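Local coordinates for protein activator of 2-hydroxyisocaproyl-CoA dehydratase (Clostridium difficile, PDB 4EHU) that couples ATP hydrolysis to the transfer of one electron from its [4Fe-4S] cluster to (R)-2-hydroxyisocaproyl-CoA dehydratase, activating that enzyme for L-leucine fermentation, at residues M4-G9 against R41-L46; A12-I17 against P240-A245; M152-E157 against I182-A187. One frame throughout, in Å; residues are numbered along the deposited sequence. Where two conformers were deposited one is given.

Contact 1: residues M4-G9 against R41-L46. With ANP (phosphoaminophosphonic acid-adenylate ester), chain D.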
loop_
_atom_site.group_PDB
_atom_site.type_symbol
_atom_site.label_atom_id
_atom_site.label_comp_id
_atom_site.label_asym_id
_atom_site.label_seq_id
_atom_site.Cartn_x
_atom_site.Cartn_y
_atom_site.Cartn_z
ATOM N N MET A 4 -7.572 -27.499 22.503
ATOM C CA MET A 4 -6.737 -26.991 21.417
ATOM C C MET A 4 -7.258 -25.659 20.901
ATOM O O MET A 4 -8.461 -25.462 20.782
ATOM C CB MET A 4 -6.720 -27.995 20.265
ATOM C CG MET A 4 -5.812 -27.595 19.119
ATOM S SD MET A 4 -5.694 -28.883 17.866
ATOM C CE MET A 4 -4.430 -29.937 18.574
ATOM N N GLY A 5 -6.325 -24.756 20.602
ATOM C CA GLY A 5 -6.616 -23.491 19.947
ATOM C C GLY A 5 -5.897 -23.423 18.606
ATOM O O GLY A 5 -4.734 -23.796 18.508
ATOM N N LEU A 6 -6.606 -22.979 17.574
ATOM C CA LEU A 6 -6.023 -22.778 16.252
ATOM C C LEU A 6 -6.251 -21.331 15.862
ATOM O O LEU A 6 -7.353 -20.824 16.014
ATOM C CB LEU A 6 -6.682 -23.694 15.219
ATOM C CG LEU A 6 -6.408 -25.190 15.355
ATOM C CD1 LEU A 6 -7.246 -25.961 14.345
ATOM C CD2 LEU A 6 -4.927 -25.486 15.173
ATOM N N ASP A 7 -5.212 -20.670 15.369
ATOM C CA ASP A 7 -5.305 -19.287 14.908
ATOM C C ASP A 7 -4.857 -19.271 13.449
ATOM O O ASP A 7 -3.682 -19.399 13.143
ATOM C CB ASP A 7 -4.433 -18.379 15.801
ATOM C CG ASP A 7 -4.320 -16.932 15.282
ATOM O OD1 ASP A 7 -4.921 -16.559 14.251
ATOM O OD2 ASP A 7 -3.601 -16.158 15.932
ATOM N N ILE A 8 -5.816 -19.168 12.543
ATOM C CA ILE A 8 -5.528 -19.226 11.124
ATOM C C ILE A 8 -5.561 -17.815 10.575
ATOM O O ILE A 8 -6.622 -17.276 10.279
ATOM C CB ILE A 8 -6.551 -20.114 10.394
ATOM C CG1 ILE A 8 -6.631 -21.476 11.087
ATOM C CG2 ILE A 8 -6.162 -20.267 8.935
ATOM C CD1 ILE A 8 -7.830 -22.321 10.647
ATOM N N GLY A 9 -4.392 -17.188 10.481
ATOM C CA GLY A 9 -4.350 -15.807 10.054
ATOM C C GLY A 9 -4.137 -15.694 8.563
ATOM O O GLY A 9 -4.173 -16.691 7.844
ATOM N N ARG A 41 -1.337 -28.919 8.435
ATOM C CA ARG A 41 0.054 -29.153 8.785
ATOM C C ARG A 41 0.318 -28.835 10.255
ATOM O O ARG A 41 1.099 -29.517 10.918
ATOM C CB ARG A 41 0.959 -28.319 7.885
ATOM C CG ARG A 41 0.792 -28.632 6.405
ATOM C CD ARG A 41 1.571 -27.658 5.544
ATOM N NE ARG A 41 2.975 -27.605 5.936
ATOM C CZ ARG A 41 3.861 -26.746 5.444
ATOM N NH1 ARG A 41 5.118 -26.775 5.866
ATOM N NH2 ARG A 41 3.490 -25.857 4.530
ATOM N N VAL A 42 -0.335 -27.796 10.764
ATOM C CA VAL A 42 -0.223 -27.442 12.172
ATOM C C VAL A 42 -0.718 -28.612 13.020
ATOM O O VAL A 42 -0.066 -29.034 13.971
ATOM C CB VAL A 42 -1.047 -26.172 12.485
ATOM C CG1 VAL A 42 -1.211 -25.978 13.973
ATOM C CG2 VAL A 42 -0.394 -24.951 11.857
ATOM N N LEU A 43 -1.870 -29.145 12.649
ATOM C CA LEU A 43 -2.473 -30.253 13.372
ATOM C C LEU A 43 -1.573 -31.479 13.386
ATOM O O LEU A 43 -1.387 -32.104 14.429
ATOM C CB LEU A 43 -3.814 -30.611 12.740
ATOM C CG LEU A 43 -4.937 -29.611 13.008
ATOM C CD1 LEU A 43 -6.159 -29.950 12.167
ATOM C CD2 LEU A 43 -5.276 -29.617 14.486
ATOM N N GLU A 44 -1.021 -31.827 12.229
ATOM C CA GLU A 44 -0.115 -32.965 12.130
ATOM C C GLU A 44 1.021 -32.838 13.134
ATOM O O GLU A 44 1.404 -33.812 13.770
ATOM C CB GLU A 44 0.476 -33.067 10.726
ATOM C CG GLU A 44 -0.527 -33.423 9.655
ATOM C CD GLU A 44 0.051 -33.282 8.262
ATOM O OE1 GLU A 44 1.293 -33.263 8.130
ATOM O OE2 GLU A 44 -0.738 -33.183 7.300
ATOM N N LYS A 45 1.563 -31.633 13.273
ATOM C CA LYS A 45 2.723 -31.431 14.130
ATOM C C LYS A 45 2.365 -31.440 15.612
ATOM O O LYS A 45 3.115 -31.973 16.422
ATOM C CB LYS A 45 3.444 -30.140 13.761
ATOM C CG LYS A 45 4.089 -30.201 12.392
ATOM C CD LYS A 45 5.373 -29.399 12.342
ATOM C CE LYS A 45 6.131 -29.654 11.053
ATOM N NZ LYS A 45 6.456 -31.097 10.880
ATOM N N LEU A 46 1.230 -30.852 15.969
ATOM C CA LEU A 46 0.769 -30.914 17.350
ATOM C C LEU A 46 0.549 -32.357 17.778
ATOM O O LEU A 46 0.949 -32.747 18.872
ATOM C CB LEU A 46 -0.525 -30.125 17.524
ATOM C CG LEU A 46 -0.339 -28.638 17.227
ATOM C CD1 LEU A 46 -1.688 -27.948 17.210
ATOM C CD2 LEU A 46 0.597 -27.991 18.238
HETATM P PG ANP D . -3.213 -11.323 10.419
HETATM O O1G ANP D . -4.434 -11.921 9.732
HETATM O O2G ANP D . -3.378 -11.376 11.917
HETATM O O3G ANP D . -2.872 -9.973 9.922
HETATM P PB ANP D . -1.232 -13.582 10.813
HETATM O O1B ANP D . -1.081 -14.820 9.969
HETATM O O2B ANP D . -1.881 -13.770 12.186
HETATM N N3B ANP D . -1.968 -12.354 9.843
HETATM P PA ANP D . 1.294 -13.464 12.245
HETATM O O1A ANP D . 1.388 -14.949 12.217
HETATM O O2A ANP D . 0.903 -12.722 13.504
HETATM O O3A ANP D . 0.258 -12.984 11.093
HETATM O "O5'" ANP D . 2.635 -12.766 11.699
HETATM C "C5'" ANP D . 3.086 -13.013 10.363
HETATM C "C4'" ANP D . 4.449 -12.356 10.177
HETATM O "O4'" ANP D . 5.338 -12.292 11.282
HETATM C "C3'" ANP D . 5.165 -12.193 8.849
HETATM O "O3'" ANP D . 4.463 -11.281 7.993
HETATM C "C2'" ANP D . 6.560 -11.729 9.282
HETATM O "O2'" ANP D . 6.799 -10.343 8.978
HETATM C "C1'" ANP D . 6.635 -11.928 10.796
HETATM N N9 ANP D . 7.529 -13.027 11.204
HETATM C C8 ANP D . 7.287 -14.350 11.103
HETATM N N7 ANP D . 8.310 -15.067 11.632
HETATM C C5 ANP D . 9.216 -14.167 12.087
HETATM C C6 ANP D . 10.513 -14.231 12.765
HETATM N N6 ANP D . 11.058 -15.440 13.040
HETATM N N1 ANP D . 11.124 -13.060 13.081
HETATM C C2 ANP D . 10.584 -11.863 12.810
HETATM N N3 ANP D . 9.405 -11.731 12.182
HETATM C C4 ANP D . 8.694 -12.827 11.817
#
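Met4 and Leu6 of strand 2-8 meet Val42, Leu43 and Leu46 of helix 38-50, which lies on one face of a mixed sheet in the actin fold. The short strand and helix segments run at 150° to each other, with axes 10.6 Å apart at their closest. No hydrogen bond crosses the interface; the contact is apolar. Its tighter part surrounds Met4, whose SD sits 3.5 Å from Leu43 CD2. A bend at chi3 (-83°) brings the terminal methyl to Leu46, with Met4 CE 3.7 Å from Leu46 CD1. Val42 CG1 and Leu6 CD2 lie 3.9 Å apart, the two side chains running antiparallel alongside each other. Met4 also touches Ile17 of strand 13-19 and Ile57, while Tyr70 touches both Leu6 and Leu43. The helix has a very different solvent side, where Arg41, Glu44 and Lys45 are exposed and Glu44 is poorly ordered. Even Leu43 remains partly exposed. Its CD2 methyl nevertheless serves two strand residues: besides the sulfur of Met4, it reaches Leu6 CD1 at 4.2 Å, where the two leucines cross at about a right angle.

Contact 2: residues A12-I17 against P240-A245; sequences ASKGVI and PQLTGA. With ANP (phosphoaminophosphonic acid-adenylate ester), chain D.
Gly15 of strand 13-19 and Ala245 near the start of helix 243-261 bring their CA atoms to 5.4 Å, a close approach between a residue without a side chain and one with a single methyl. That methyl rests against the strand, with Ala245 CB 3.7 Å from Val16 CG2 and also near the carbonyl oxygen of Lys14. Beside it, Leu242 CD2 reaches Lys14 CB at 3.8 Å and touches Gly15 O and Val16 CG2 as well. Lys14 links this apolar patch to the nucleotide. Its aliphatic part lies against the Gln241 carbonyl, with Lys14 CG 3.4 Å from Gln241 O, and bends at chi2 (76°) and chi3. The ammonium group is gripped three times: NZ donates to ANP O2B and ANP O1A, each at 2.8 Å, and to Ala12 O, approaching that carbonyl from above its plane. One lysine thus spans the alpha and beta phosphates and probably offsets part of their charge. Gln241 comes in from the other segment, its chain extended beyond CG. Its NE2 gives ANP O1A a nearly straight bond of 2.9 Å (170°), so Lys14 and Gln241 share one alpha-phosphate oxygen. Arg218 holds the amide's other end by bonding OE1. Ala12 adds its backbone, N donating to ANP O1B at 2.8 Å, while its methyl packs beside Gln241 NE2. Strands 2-8 and 13-19 with the turn between them form the phosphate-binding hairpin characteristic of the actin-fold ATPases; here, the segment following strand 234-235 of the second sheet meets that hairpin at the interdomain nucleotide site.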
loop_
_atom_site.group_PDB
_atom_site.type_symbol
_atom_site.label_atom_id
_atom_site.label_comp_id
_atom_site.label_asym_id
_atom_site.label_seq_id
_atom_site.Cartn_x
_atom_site.Cartn_y
_atom_site.Cartn_z
ATOM N N ALA A 12 0.081 -16.983 8.605
ATOM C CA ALA A 12 0.557 -18.184 9.259
ATOM C C ALA A 12 -0.537 -18.855 10.063
ATOM O O ALA A 12 -1.461 -18.192 10.536
ATOM C CB ALA A 12 1.731 -17.859 10.172
ATOM N N SER A 13 -0.409 -20.167 10.211
ATOM C CA SER A 13 -1.327 -20.945 11.033
ATOM C C SER A 13 -0.642 -21.307 12.331
ATOM O O SER A 13 0.490 -21.808 12.339
ATOM C CB SER A 13 -1.767 -22.219 10.312
ATOM O OG SER A 13 -2.508 -21.893 9.158
ATOM N N LYS A 14 -1.336 -21.060 13.433
ATOM C CA LYS A 14 -0.774 -21.301 14.754
ATOM C C LYS A 14 -1.676 -22.223 15.548
ATOM O O LYS A 14 -2.901 -22.112 15.476
ATOM C CB LYS A 14 -0.612 -19.985 15.516
ATOM C CG LYS A 14 0.546 -19.108 15.037
ATOM C CD LYS A 14 0.234 -18.366 13.708
ATOM C CE LYS A 14 -0.821 -17.269 13.899
ATOM N NZ LYS A 14 -0.981 -16.376 12.703
ATOM N N GLY A 15 -1.074 -23.139 16.306
ATOM C CA GLY A 15 -1.833 -24.072 17.129
ATOM C C GLY A 15 -1.220 -24.253 18.506
ATOM O O GLY A 15 -0.002 -24.200 18.665
ATOM N N VAL A 16 -2.070 -24.470 19.503
ATOM C CA VAL A 16 -1.623 -24.752 20.866
ATOM C C VAL A 16 -2.475 -25.880 21.417
ATOM O O VAL A 16 -3.689 -25.874 21.211
ATOM C CB VAL A 16 -1.814 -23.525 21.785
ATOM C CG1 VAL A 16 -1.634 -23.915 23.236
ATOM C CG2 VAL A 16 -0.825 -22.389 21.391
ATOM N N ILE A 17 -1.841 -26.852 22.079
ATOM C CA ILE A 17 -2.567 -27.803 22.913
ATOM C C ILE A 17 -2.288 -27.440 24.364
ATOM O O ILE A 17 -1.128 -27.314 24.778
ATOM C CB ILE A 17 -2.148 -29.274 22.657
ATOM C CG1 ILE A 17 -2.522 -29.693 21.234
ATOM C CG2 ILE A 17 -2.826 -30.201 23.678
ATOM C CD1 ILE A 17 -2.180 -31.129 20.893
ATOM N N PRO A 240 5.110 -14.687 21.248
ATOM C CA PRO A 240 4.190 -13.629 20.799
ATOM C C PRO A 240 3.300 -14.006 19.624
ATOM O O PRO A 240 2.174 -13.536 19.542
ATOM C CB PRO A 240 5.138 -12.495 20.365
ATOM C CG PRO A 240 6.434 -13.217 20.047
ATOM C CD PRO A 240 6.528 -14.316 21.059
ATOM N N GLN A 241 3.788 -14.844 18.721
ATOM C CA GLN A 241 3.005 -15.213 17.538
ATOM C C GLN A 241 1.866 -16.188 17.878
ATOM O O GLN A 241 0.963 -16.400 17.078
ATOM C CB GLN A 241 3.921 -15.842 16.483
ATOM C CG GLN A 241 3.262 -15.999 15.121
ATOM C CD GLN A 241 4.256 -16.401 14.059
ATOM O OE1 GLN A 241 5.377 -16.833 14.367
ATOM N NE2 GLN A 241 3.863 -16.248 12.797
ATOM N N LEU A 242 1.914 -16.748 19.082
ATOM C CA LEU A 242 0.996 -17.809 19.485
ATOM C C LEU A 242 -0.090 -17.384 20.472
ATOM O O LEU A 242 -0.853 -18.246 20.942
ATOM C CB LEU A 242 1.808 -18.944 20.119
ATOM C CG LEU A 242 2.580 -19.822 19.130
ATOM C CD1 LEU A 242 3.732 -20.528 19.829
ATOM C CD2 LEU A 242 1.649 -20.830 18.444
ATOM N N THR A 243 -0.179 -16.098 20.804
ATOM C CA THR A 243 -1.119 -15.694 21.851
ATOM C C THR A 243 -2.573 -15.876 21.434
ATOM O O THR A 243 -3.448 -16.100 22.288
ATOM C CB THR A 243 -0.911 -14.239 22.294
ATOM O OG1 THR A 243 -0.824 -13.397 21.147
ATOM C CG2 THR A 243 0.409 -14.108 23.096
ATOM N N GLY A 244 -2.822 -15.790 20.132
ATOM C CA GLY A 244 -4.178 -15.976 19.619
ATOM C C GLY A 244 -4.582 -17.435 19.783
ATOM O O GLY A 244 -5.704 -17.755 20.200
ATOM N N ALA A 245 -3.681 -18.336 19.423
ATOM C CA ALA A 245 -3.953 -19.770 19.575
ATOM C C ALA A 245 -4.084 -20.157 21.043
ATOM O O ALA A 245 -4.908 -21.011 21.402
ATOM C CB ALA A 245 -2.865 -20.593 18.903
HETATM P PG ANP D . -3.213 -11.323 10.419
HETATM O O1G ANP D . -4.434 -11.921 9.732
HETATM O O2G ANP D . -3.378 -11.376 11.917
HETATM O O3G ANP D . -2.872 -9.973 9.922
HETATM P PB ANP D . -1.232 -13.582 10.813
HETATM O O1B ANP D . -1.081 -14.820 9.969
HETATM O O2B ANP D . -1.881 -13.770 12.186
HETATM N N3B ANP D . -1.968 -12.354 9.843
HETATM P PA ANP D . 1.294 -13.464 12.245
HETATM O O1A ANP D . 1.388 -14.949 12.217
HETATM O O2A ANP D . 0.903 -12.722 13.504
HETATM O O3A ANP D . 0.258 -12.984 11.093
HETATM O "O5'" ANP D . 2.635 -12.766 11.699
HETATM C "C5'" ANP D . 3.086 -13.013 10.363
HETATM C "C4'" ANP D . 4.449 -12.356 10.177
HETATM O "O4'" ANP D . 5.338 -12.292 11.282
HETATM C "C3'" ANP D . 5.165 -12.193 8.849
HETATM O "O3'" ANP D . 4.463 -11.281 7.993
HETATM C "C2'" ANP D . 6.560 -11.729 9.282
HETATM O "O2'" ANP D . 6.799 -10.343 8.978
HETATM C "C1'" ANP D . 6.635 -11.928 10.796
HETATM N N9 ANP D . 7.529 -13.027 11.204
HETATM C C8 ANP D . 7.287 -14.350 11.103
HETATM N N7 ANP D . 8.310 -15.067 11.632
HETATM C C5 ANP D . 9.216 -14.167 12.087
HETATM C C6 ANP D . 10.513 -14.231 12.765
HETATM N N6 ANP D . 11.058 -15.440 13.040
HETATM N N1 ANP D . 11.124 -13.060 13.081
HETATM C C2 ANP D . 10.584 -11.863 12.810
HETATM N N3 ANP D . 9.405 -11.731 12.182
HETATM C C4 ANP D . 8.694 -12.827 11.817
#

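Contact 3: residues M152-E157 against I182-A187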
loop_
_atom_site.group_PDB
_atom_site.type_symbol
_atom_site.label_atom_id
_atom_site.label_comp_id
_atom_site.label_asym_id
_atom_site.label_seq_id
_atom_site.Cartn_x
_atom_site.Cartn_y
_atom_site.Cartn_z
ATOM N N MET A 152 20.239 -4.001 15.186
ATOM C CA MET A 152 20.996 -3.634 16.388
ATOM C C MET A 152 22.275 -2.888 16.046
ATOM O O MET A 152 22.769 -2.086 16.858
ATOM C CB MET A 152 21.392 -4.873 17.207
ATOM C CG MET A 152 20.221 -5.685 17.698
ATOM S SD MET A 152 20.866 -7.096 18.619
ATOM C CE MET A 152 19.367 -7.653 19.431
ATOM N N ASN A 153 22.878 -3.200 14.898
ATOM C CA ASN A 153 24.155 -2.583 14.535
ATOM C C ASN A 153 24.034 -1.184 13.951
ATOM O O ASN A 153 25.041 -0.536 13.687
ATOM C CB ASN A 153 24.906 -3.455 13.527
ATOM C CG ASN A 153 25.298 -4.795 14.106
ATOM O OD1 ASN A 153 25.714 -4.882 15.260
ATOM N ND2 ASN A 153 25.162 -5.846 13.308
ATOM N N SER A 154 22.805 -0.722 13.717
ATOM C CA SER A 154 22.591 0.594 13.114
ATOM C C SER A 154 23.056 1.704 14.052
ATOM O O SER A 154 22.730 1.711 15.242
ATOM C CB SER A 154 21.096 0.778 12.787
ATOM O OG SER A 154 20.840 2.109 12.359
ATOM N N GLN A 155 23.806 2.639 13.485
ATOM C CA GLN A 155 24.192 3.849 14.204
ATOM C C GLN A 155 23.625 5.099 13.536
ATOM O O GLN A 155 23.491 6.137 14.179
ATOM C CB GLN A 155 25.707 3.946 14.241
ATOM C CG GLN A 155 26.287 2.846 15.144
ATOM C CD GLN A 155 27.781 2.682 14.918
ATOM O OE1 GLN A 155 28.217 1.861 14.103
ATOM N NE2 GLN A 155 28.587 3.498 15.612
ATOM N N ASN A 156 23.322 5.035 12.251
ATOM C CA ASN A 156 22.748 6.208 11.598
ATOM C C ASN A 156 21.730 5.767 10.549
ATOM O O ASN A 156 21.998 5.657 9.353
ATOM C CB ASN A 156 23.822 7.130 11.021
ATOM C CG ASN A 156 24.804 7.647 12.087
ATOM O OD1 ASN A 156 24.667 8.758 12.630
ATOM N ND2 ASN A 156 25.803 6.833 12.384
ATOM N N GLU A 157 20.560 5.488 11.084
ATOM C CA GLU A 157 19.382 5.067 10.337
ATOM C C GLU A 157 19.194 5.863 9.048
ATOM O O GLU A 157 19.355 7.085 9.039
ATOM C CB GLU A 157 18.164 5.272 11.232
ATOM C CG GLU A 157 16.852 4.957 10.583
ATOM C CD GLU A 157 15.673 5.268 11.488
ATOM O OE1 GLU A 157 15.756 4.957 12.666
ATOM O OE2 GLU A 157 14.687 5.850 10.999
ATOM N N ILE A 182 23.635 -1.925 5.355
ATOM C CA ILE A 182 22.405 -2.704 5.466
ATOM C C ILE A 182 21.711 -2.488 6.813
ATOM O O ILE A 182 20.491 -2.366 6.863
ATOM C CB ILE A 182 22.651 -4.218 5.216
ATOM C CG1 ILE A 182 21.325 -4.980 5.162
ATOM C CG2 ILE A 182 23.563 -4.821 6.278
ATOM C CD1 ILE A 182 20.442 -4.562 4.027
ATOM N N GLU A 183 22.472 -2.446 7.906
ATOM C CA GLU A 183 21.856 -2.278 9.210
ATOM C C GLU A 183 21.114 -0.944 9.329
ATOM O O GLU A 183 20.098 -0.862 10.034
ATOM C CB GLU A 183 22.891 -2.409 10.341
ATOM C CG GLU A 183 24.074 -1.398 10.273
ATOM C CD GLU A 183 25.306 -1.911 9.519
ATOM O OE1 GLU A 183 25.164 -2.735 8.596
ATOM O OE2 GLU A 183 26.435 -1.480 9.847
ATOM N N ASP A 184 21.616 0.099 8.668
ATOM C CA ASP A 184 20.929 1.395 8.690
ATOM C C ASP A 184 19.685 1.408 7.806
ATOM O O ASP A 184 18.725 2.095 8.115
ATOM C CB ASP A 184 21.885 2.519 8.264
ATOM C CG ASP A 184 22.989 2.749 9.302
ATOM O OD1 ASP A 184 22.680 2.607 10.508
ATOM O OD2 ASP A 184 24.158 3.040 8.912
ATOM N N ILE A 185 19.722 0.649 6.717
ATOM C CA ILE A 185 18.541 0.462 5.858
ATOM C C ILE A 185 17.471 -0.276 6.634
ATOM O O ILE A 185 16.310 0.135 6.651
ATOM C CB ILE A 185 18.884 -0.327 4.574
ATOM C CG1 ILE A 185 19.867 0.474 3.713
ATOM C CG2 ILE A 185 17.606 -0.650 3.760
ATOM C CD1 ILE A 185 20.377 -0.305 2.523
ATOM N N VAL A 186 17.865 -1.354 7.302
ATOM C CA VAL A 186 16.926 -2.120 8.129
ATOM C C VAL A 186 16.356 -1.273 9.275
ATOM O O VAL A 186 15.147 -1.327 9.530
ATOM C CB VAL A 186 17.577 -3.393 8.694
ATOM C CG1 VAL A 186 16.626 -4.110 9.665
ATOM C CG2 VAL A 186 17.981 -4.325 7.555
ATOM N N ALA A 187 17.188 -0.491 9.972
ATOM C CA ALA A 187 16.638 0.353 11.035
ATOM C C ALA A 187 15.578 1.294 10.459
ATOM O O ALA A 187 14.567 1.540 11.112
ATOM C CB ALA A 187 17.739 1.169 11.768
HETATM O O HOH W 1 25.096 -5.325 9.907
HETATM O O HOH W 2 25.751 2.688 11.103
HETATM O O HOH W 3 27.182 0.434 11.700
#
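Asn153 to Glu157 curl around Glu183, Asp184 and Ala187 at the start of helix 182-204, a loop-on-helix contact at the surface of this actin-fold protein, away from its nucleotide and cluster sites. Asn153 comes first, its CB 3.9 Å from Glu183 CB, while a water makes weak bonds to its ND2 and to Glu183 OE1. At Ser154 the hydroxyl stands anti to the backbone N (chi1 173°) and donates to Asp184 OD1 over 2.7 Å, using the anti lone pair of that oxygen. The same OG lies 3.3 Å from Ala187 CB, so the serine is seated between a carboxylate and a methyl. Gln155 N makes a weak, bent bond to Asp184 OD1; a water that accepts from this N-H donates in turn to Asp184 OD2 at 2.7 Å. Asn156 N gives OD1 a firmer bond of 3.1 Å (148°), arriving from above the carboxylate plane, 49° out of it. Asp184 thus gathers one hydroxyl and one backbone N-H on a single oxygen, with a second N-H weakly bound; these donors may offset repulsion from Asn156 O, an acceptor 3.3 Å from Asp184 OD1. Backbone bonding between Asp184 and Val158 continues the attachment. Glu157 closes the segment: its OE1 bonds Thr191, one turn beyond Ala187, while its CG rests 3.9 Å from Ala187 C.

In the fold
Contacts 1 and 2 are buried and share one sheet: strands 2-8 and 13-19 are antiparallel neighbours, joined by backbone bonds such as Asp7 N to Lys14 O. Helix 38-50 packs on this sheet in contact 1, helix 243-261 in contact 2. Contact 1 is purely apolar across its segments, whereas contact 2 passes from methyl packing to charged and amide groups around the phosphates of ANP. Contact 3 lies at the surface, its centre about 36 Å from that of contact 1 and about 30 Å from that of contact 2. It joins a loop to a helix through direct hydrogen bonds centred on the Asp184 carboxylate, with waters bridging the loop to Asp184 and Glu183, and is nested in sequence between the segments of contact 2.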